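Local coordinates for single-stranded DNA-binding protein (Enterobacter phage Enc34, PDB 5ODK) that probably binds single-stranded DNA through an OB fold, consistent with a role in phage DNA replication, at residues T117-L122 and A164-V169; C30-L35 and S50-M55. One frame throughout, in Å; residues are numbered along the deposited sequence. Where two conformers were deposited one is given.

Interaction 1 (T117-L122 and A164-V169)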
loop_
_atom_site.group_PDB
_atom_site.type_symbol
_atom_site.label_atom_id
_atom_site.label_comp_id
_atom_site.label_asym_id
_atom_site.label_seq_id
_atom_site.Cartn_x
_atom_site.Cartn_y
_atom_site.Cartn_z
ATOM N N THR A 117 12.332 -6.655 2.249
ATOM C CA THR A 117 13.355 -5.651 2.459
ATOM C C THR A 117 12.747 -4.312 2.814
ATOM O O THR A 117 11.615 -4.027 2.434
ATOM C CB THR A 117 14.274 -5.601 1.265
ATOM O OG1 THR A 117 15.493 -4.972 1.656
ATOM C CG2 THR A 117 13.665 -4.901 0.097
ATOM N N ARG A 118 13.463 -3.467 3.572
ATOM C CA ARG A 118 12.862 -2.255 4.074
ATOM C C ARG A 118 12.509 -1.307 2.917
ATOM O O ARG A 118 13.357 -0.998 2.086
ATOM C CB ARG A 118 13.822 -1.538 5.046
ATOM C CG ARG A 118 13.172 -0.342 5.754
ATOM C CD ARG A 118 14.148 0.844 6.038
ATOM N NE ARG A 118 14.651 1.528 4.820
ATOM C CZ ARG A 118 15.825 2.131 4.706
ATOM N NH1 ARG A 118 16.581 2.381 5.783
ATOM N NH2 ARG A 118 16.207 2.615 3.521
ATOM N N PRO A 119 11.264 -0.831 2.904
ATOM C CA PRO A 119 10.936 0.223 1.914
ATOM C C PRO A 119 11.671 1.515 2.207
ATOM O O PRO A 119 12.198 1.691 3.330
ATOM C CB PRO A 119 9.450 0.445 2.093
ATOM C CG PRO A 119 9.178 -0.018 3.481
ATOM C CD PRO A 119 10.140 -1.146 3.788
ATOM N N ASP A 120 11.748 2.397 1.231
ATOM C CA ASP A 120 12.188 3.740 1.534
ATOM C C ASP A 120 11.193 4.298 2.534
ATOM O O ASP A 120 9.976 4.152 2.355
ATOM C CB ASP A 120 12.194 4.646 0.298
ATOM C CG ASP A 120 13.188 4.263 -0.755
ATOM O OD1 ASP A 120 13.984 3.347 -0.603
ATOM O OD2 ASP A 120 13.165 4.921 -1.814
ATOM N N VAL A 121 11.688 4.964 3.580
ATOM C CA VAL A 121 10.840 5.590 4.588
ATOM C C VAL A 121 11.256 7.042 4.690
ATOM O O VAL A 121 12.386 7.325 5.128
ATOM C CB VAL A 121 10.965 4.905 5.957
ATOM C CG1 VAL A 121 10.067 5.582 6.969
ATOM C CG2 VAL A 121 10.638 3.426 5.857
ATOM N N LEU A 122 10.374 7.943 4.265
ATOM C CA LEU A 122 10.690 9.347 4.199
ATOM C C LEU A 122 9.863 10.113 5.218
ATOM O O LEU A 122 8.667 9.884 5.386
ATOM C CB LEU A 122 10.427 9.898 2.793
ATOM C CG LEU A 122 11.018 9.123 1.598
ATOM C CD1 LEU A 122 10.673 9.888 0.316
ATOM C CD2 LEU A 122 12.487 8.821 1.638
ATOM N N ALA A 164 0.605 -7.068 -2.660
ATOM C CA ALA A 164 1.242 -5.797 -2.997
ATOM C C ALA A 164 2.607 -5.692 -2.286
ATOM O O ALA A 164 2.679 -5.822 -1.054
ATOM C CB ALA A 164 0.378 -4.624 -2.604
ATOM N N ASN A 165 3.643 -5.474 -3.066
ATOM C CA ASN A 165 4.948 -5.102 -2.524
ATOM C C ASN A 165 4.875 -3.676 -2.015
ATOM O O ASN A 165 4.342 -2.793 -2.666
ATOM C CB ASN A 165 6.041 -5.182 -3.591
ATOM C CG ASN A 165 6.534 -6.582 -3.835
ATOM O OD1 ASN A 165 6.753 -7.309 -2.872
ATOM N ND2 ASN A 165 6.694 -6.955 -5.110
ATOM N N LEU A 166 5.478 -3.471 -0.846
ATOM C CA LEU A 166 5.612 -2.163 -0.212
ATOM C C LEU A 166 6.974 -1.611 -0.527
ATOM O O LEU A 166 7.971 -2.156 -0.054
ATOM C CB LEU A 166 5.427 -2.296 1.287
ATOM C CG LEU A 166 5.533 -1.008 2.090
ATOM C CD1 LEU A 166 4.506 -0.003 1.651
ATOM C CD2 LEU A 166 5.405 -1.303 3.570
ATOM N N LEU A 167 7.045 -0.524 -1.304
ATOM C CA LEU A 167 8.332 -0.034 -1.819
ATOM C C LEU A 167 8.753 1.306 -1.243
ATOM O O LEU A 167 9.968 1.539 -1.093
ATOM C CB LEU A 167 8.323 -0.023 -3.335
ATOM C CG LEU A 167 8.108 -1.455 -3.817
ATOM C CD1 LEU A 167 7.399 -1.567 -5.113
ATOM C CD2 LEU A 167 9.292 -2.329 -3.713
ATOM N N SER A 168 7.816 2.153 -0.857
ATOM C CA SER A 168 8.150 3.408 -0.183
ATOM C C SER A 168 6.986 3.880 0.641
ATOM O O SER A 168 5.820 3.623 0.290
ATOM C CB SER A 168 8.581 4.432 -1.188
ATOM O OG SER A 168 7.543 4.922 -1.954
ATOM N N VAL A 169 7.268 4.609 1.722
ATOM C CA VAL A 169 6.278 5.291 2.531
ATOM C C VAL A 169 6.817 6.676 2.838
ATOM O O VAL A 169 7.945 6.785 3.324
ATOM C CB VAL A 169 5.970 4.562 3.828
ATOM C CG1 VAL A 169 4.900 5.287 4.622
ATOM C CG2 VAL A 169 5.530 3.130 3.536
HETATM O O HOH W 1 10.750 -2.581 0.165
#
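The pyrrolidine ring of Pro-119 meets strand 159-173 through two of its carbons: CB lies 3.4 Å from Leu-167 O, and CG reaches Leu-166 CD2 at 4.0 Å, the two side chains crossing obliquely. Tyr-49 also touches this proline. Arg-118 leaves the backbone pointing away from 164-169; its NE donates to Pro-119 O at 2.9 Å, above the carbonyl plane and tilted from the guanidinium's own plane, while NH1 and NH2 form salt bridges with Glu-130 and Glu-128. Asp-120 CB rests against Ser-168 CB at 3.9 Å on the same face of the sheet, and its OD2 is hydrogen-bonded to Leu-2 N. From Asp-120 onward the backbones pair in parallel, their axes 16° apart. Asp-120 N donates to Leu-167 O at 3.1 Å, Val-169 N to Asp-120 O at 2.8 Å, and Leu-122 N to Val-169 O at 2.9 Å, the last the straightest at 169°. Before the strand begins, water 1 donates to both Thr-117 O and Leu-166 O and so spans the wider gap where no direct bond forms. Leu-167 and Ser-168 together face Val-148, a classic beta bulge on the other edge of strand 159-173. That strand thus lies between 120-122 and strand 144-156, where Val-145 packs on Val-169, and Ala-164 and Leu-166 make backbone hydrogen bonds with Arg-114 of strand 108-115; the parallel pairing is consistent with the closure of an OB barrel.

Interaction 2 (C30-L35 and S50-M55)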
loop_
_atom_site.group_PDB
_atom_site.type_symbol
_atom_site.label_atom_id
_atom_site.label_comp_id
_atom_site.label_asym_id
_atom_site.label_seq_id
_atom_site.Cartn_x
_atom_site.Cartn_y
_atom_site.Cartn_z
ATOM N N CYS A 30 -2.415 5.575 7.534
ATOM C CA CYS A 30 -1.816 4.295 7.768
ATOM C C CYS A 30 -2.256 3.644 9.062
ATOM O O CYS A 30 -2.713 4.288 10.010
ATOM C CB CYS A 30 -0.313 4.322 7.699
ATOM S SG CYS A 30 0.488 4.851 9.164
ATOM N N SER A 31 -2.069 2.333 9.070
ATOM C CA SER A 31 -2.451 1.480 10.163
ATOM C C SER A 31 -1.408 0.343 10.250
ATOM O O SER A 31 -0.847 -0.088 9.250
ATOM C CB SER A 31 -3.844 0.982 9.803
ATOM O OG SER A 31 -4.302 0.053 10.708
ATOM N N TYR A 32 -1.148 -0.122 11.468
ATOM C CA TYR A 32 -0.266 -1.265 11.692
ATOM C C TYR A 32 1.074 -1.152 10.958
ATOM O O TYR A 32 1.535 -2.099 10.331
ATOM C CB TYR A 32 -0.967 -2.581 11.336
ATOM C CG TYR A 32 -2.267 -2.793 12.038
ATOM C CD1 TYR A 32 -2.309 -2.989 13.401
ATOM C CD2 TYR A 32 -3.462 -2.826 11.329
ATOM C CE1 TYR A 32 -3.509 -3.201 14.058
ATOM C CE2 TYR A 32 -4.662 -3.030 11.977
ATOM C CZ TYR A 32 -4.680 -3.205 13.344
ATOM O OH TYR A 32 -5.858 -3.428 14.029
ATOM N N PRO A 33 1.760 0.010 11.081
ATOM C CA PRO A 33 3.059 0.097 10.423
ATOM C C PRO A 33 4.116 -0.806 11.059
ATOM O O PRO A 33 4.236 -0.843 12.301
ATOM C CB PRO A 33 3.465 1.552 10.602
ATOM C CG PRO A 33 2.757 1.966 11.865
ATOM C CD PRO A 33 1.428 1.245 11.778
ATOM N N HIS A 34 4.837 -1.513 10.199
ATOM C CA HIS A 34 6.041 -2.285 10.554
ATOM C C HIS A 34 7.093 -1.964 9.541
ATOM O O HIS A 34 7.369 -2.702 8.621
ATOM C CB HIS A 34 5.747 -3.763 10.645
ATOM C CG HIS A 34 4.838 -4.111 11.766
ATOM N ND1 HIS A 34 5.244 -4.088 13.086
ATOM C CD2 HIS A 34 3.529 -4.416 11.779
ATOM C CE1 HIS A 34 4.228 -4.411 13.867
ATOM N NE2 HIS A 34 3.174 -4.628 13.094
ATOM N N LEU A 35 7.661 -0.777 9.736
ATOM C CA LEU A 35 8.658 -0.189 8.843
ATOM C C LEU A 35 10.047 -0.135 9.464
ATOM O O LEU A 35 11.035 0.094 8.767
ATOM C CB LEU A 35 8.254 1.211 8.439
ATOM C CG LEU A 35 6.878 1.360 7.809
ATOM C CD1 LEU A 35 6.601 2.819 7.499
ATOM C CD2 LEU A 35 6.697 0.506 6.561
ATOM N N SER A 50 5.721 -4.214 6.714
ATOM C CA SER A 50 4.332 -4.142 6.265
ATOM C C SER A 50 3.664 -2.829 6.657
ATOM O O SER A 50 4.154 -2.118 7.552
ATOM C CB SER A 50 3.549 -5.339 6.799
ATOM O OG SER A 50 3.463 -5.272 8.192
ATOM N N ILE A 51 2.528 -2.555 6.048
ATOM C CA ILE A 51 1.674 -1.474 6.443
ATOM C C ILE A 51 0.271 -1.756 5.896
ATOM O O ILE A 51 0.135 -2.482 4.884
ATOM C CB ILE A 51 2.218 -0.110 5.902
ATOM C CG1 ILE A 51 1.679 1.084 6.676
ATOM C CG2 ILE A 51 1.947 0.002 4.402
ATOM C CD1 ILE A 51 2.508 2.346 6.423
ATOM N N THR A 52 -0.732 -1.181 6.554
ATOM C CA THR A 52 -2.071 -1.108 6.021
ATOM C C THR A 52 -2.325 0.362 5.668
ATOM O O THR A 52 -1.972 1.272 6.424
ATOM C CB THR A 52 -3.087 -1.655 7.034
ATOM O OG1 THR A 52 -2.864 -3.059 7.181
ATOM C CG2 THR A 52 -4.519 -1.403 6.542
ATOM N N LEU A 53 -2.953 0.579 4.521
ATOM C CA LEU A 53 -3.279 1.922 4.026
ATOM C C LEU A 53 -4.780 2.031 3.935
ATOM O O LEU A 53 -5.436 1.175 3.320
ATOM C CB LEU A 53 -2.629 2.169 2.683
ATOM C CG LEU A 53 -1.121 1.940 2.625
ATOM C CD1 LEU A 53 -0.634 2.028 1.198
ATOM C CD2 LEU A 53 -0.322 2.909 3.496
ATOM N N LEU A 54 -5.347 3.055 4.570
ATOM C CA LEU A 54 -6.758 3.317 4.549
ATOM C C LEU A 54 -6.984 4.452 3.580
ATOM O O LEU A 54 -6.573 5.602 3.816
ATOM C CB LEU A 54 -7.214 3.676 5.946
ATOM C CG LEU A 54 -6.936 2.625 6.999
ATOM C CD1 LEU A 54 -7.346 3.142 8.355
ATOM C CD2 LEU A 54 -7.616 1.291 6.697
ATOM N N MET A 55 -7.604 4.134 2.440
ATOM C CA MET A 55 -7.682 5.069 1.339
ATOM C C MET A 55 -9.125 5.580 1.217
ATOM O O MET A 55 -10.022 4.820 0.847
ATOM C CB MET A 55 -7.205 4.360 0.072
ATOM C CG MET A 55 -7.177 5.234 -1.130
ATOM S SD MET A 55 -6.252 4.473 -2.476
ATOM C CE MET A 55 -7.437 3.299 -3.083
HETATM O O HOH W 2 0.987 -4.319 9.021
#
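Ser-50 and His-34 are brought together with the help of their first torsions: OG of Ser-50 sits between its backbone N and carbonyl carbon (chi1 66°), and CG of His-34 lies anti to its own carbonyl carbon (chi1 -66°). With the two residues paired through their backbones, Ser-50 OG rests at the imidazole edge, 3.7 Å from His-34 CD2. Across the sheet, Ile-51 CD1 packs on Cys-30 CB at 3.7 Å; CD1 of Leu-35 approaches the same methyl. Ser-31 and Thr-52 form an antiparallel hydrogen-bonded pair, Thr-52 N donating to Ser-31 O at 2.9 Å, and Thr-52 CB sits 3.5 Å from that same oxygen. His-34 and Ser-50 form a second such pair, with His-34 N to Ser-50 O at 2.8 Å. Between the pairs the register slips by one residue, a beta bulge, where Tyr-32 takes a left-handed backbone conformation and the chain turns a corner, consistent with the strongly bent first strand of OB barrels. The Tyr-32 ring runs alongside the Thr-52 side chain, which meets it at the edge, and its OH bonds to Lys-102. Glu-180 accepts from Tyr-32 N and is hydrogen-bonded to Ser-31 OG, while the His-34 ring stacks on Tyr-39. Chemically, the bulge takes Tyr-32 O out of direct strand pairing, and water 2 makes up for it, donating to that oxygen at 2.6 Å and bonding Ser-50 OG at 2.8 Å. The hairpin therefore joins a polar, partly hydrated face of serine, threonine and histidine to an apolar one, where the buried Cys-30 and Leu-53 lie.

Overall arrangement
Interaction 2 comes first along the chain: both of its segments, 30-35 and 50-55, precede those of interaction 1, 117-122 and 164-169, in the sequence, so the two contacts follow in series. Their centres lie about 11 Å apart in one curled mixed sheet, all within the single-stranded DNA-binding family region. Interaction 2 joins neighbouring antiparallel strands, whereas interaction 1 adds a parallel pairing on strand 159-173. Leu-166 of interaction 1 packs against both segments of interaction 2: CD2 meets Leu-35 CD2 at 3.7 Å and CD1 meets Ile-51 CG2 at 3.8 Å, while CG of Arg-118 lies near Leu-35 O. This shared packing is consistent with both contacts contributing to one OB-fold core.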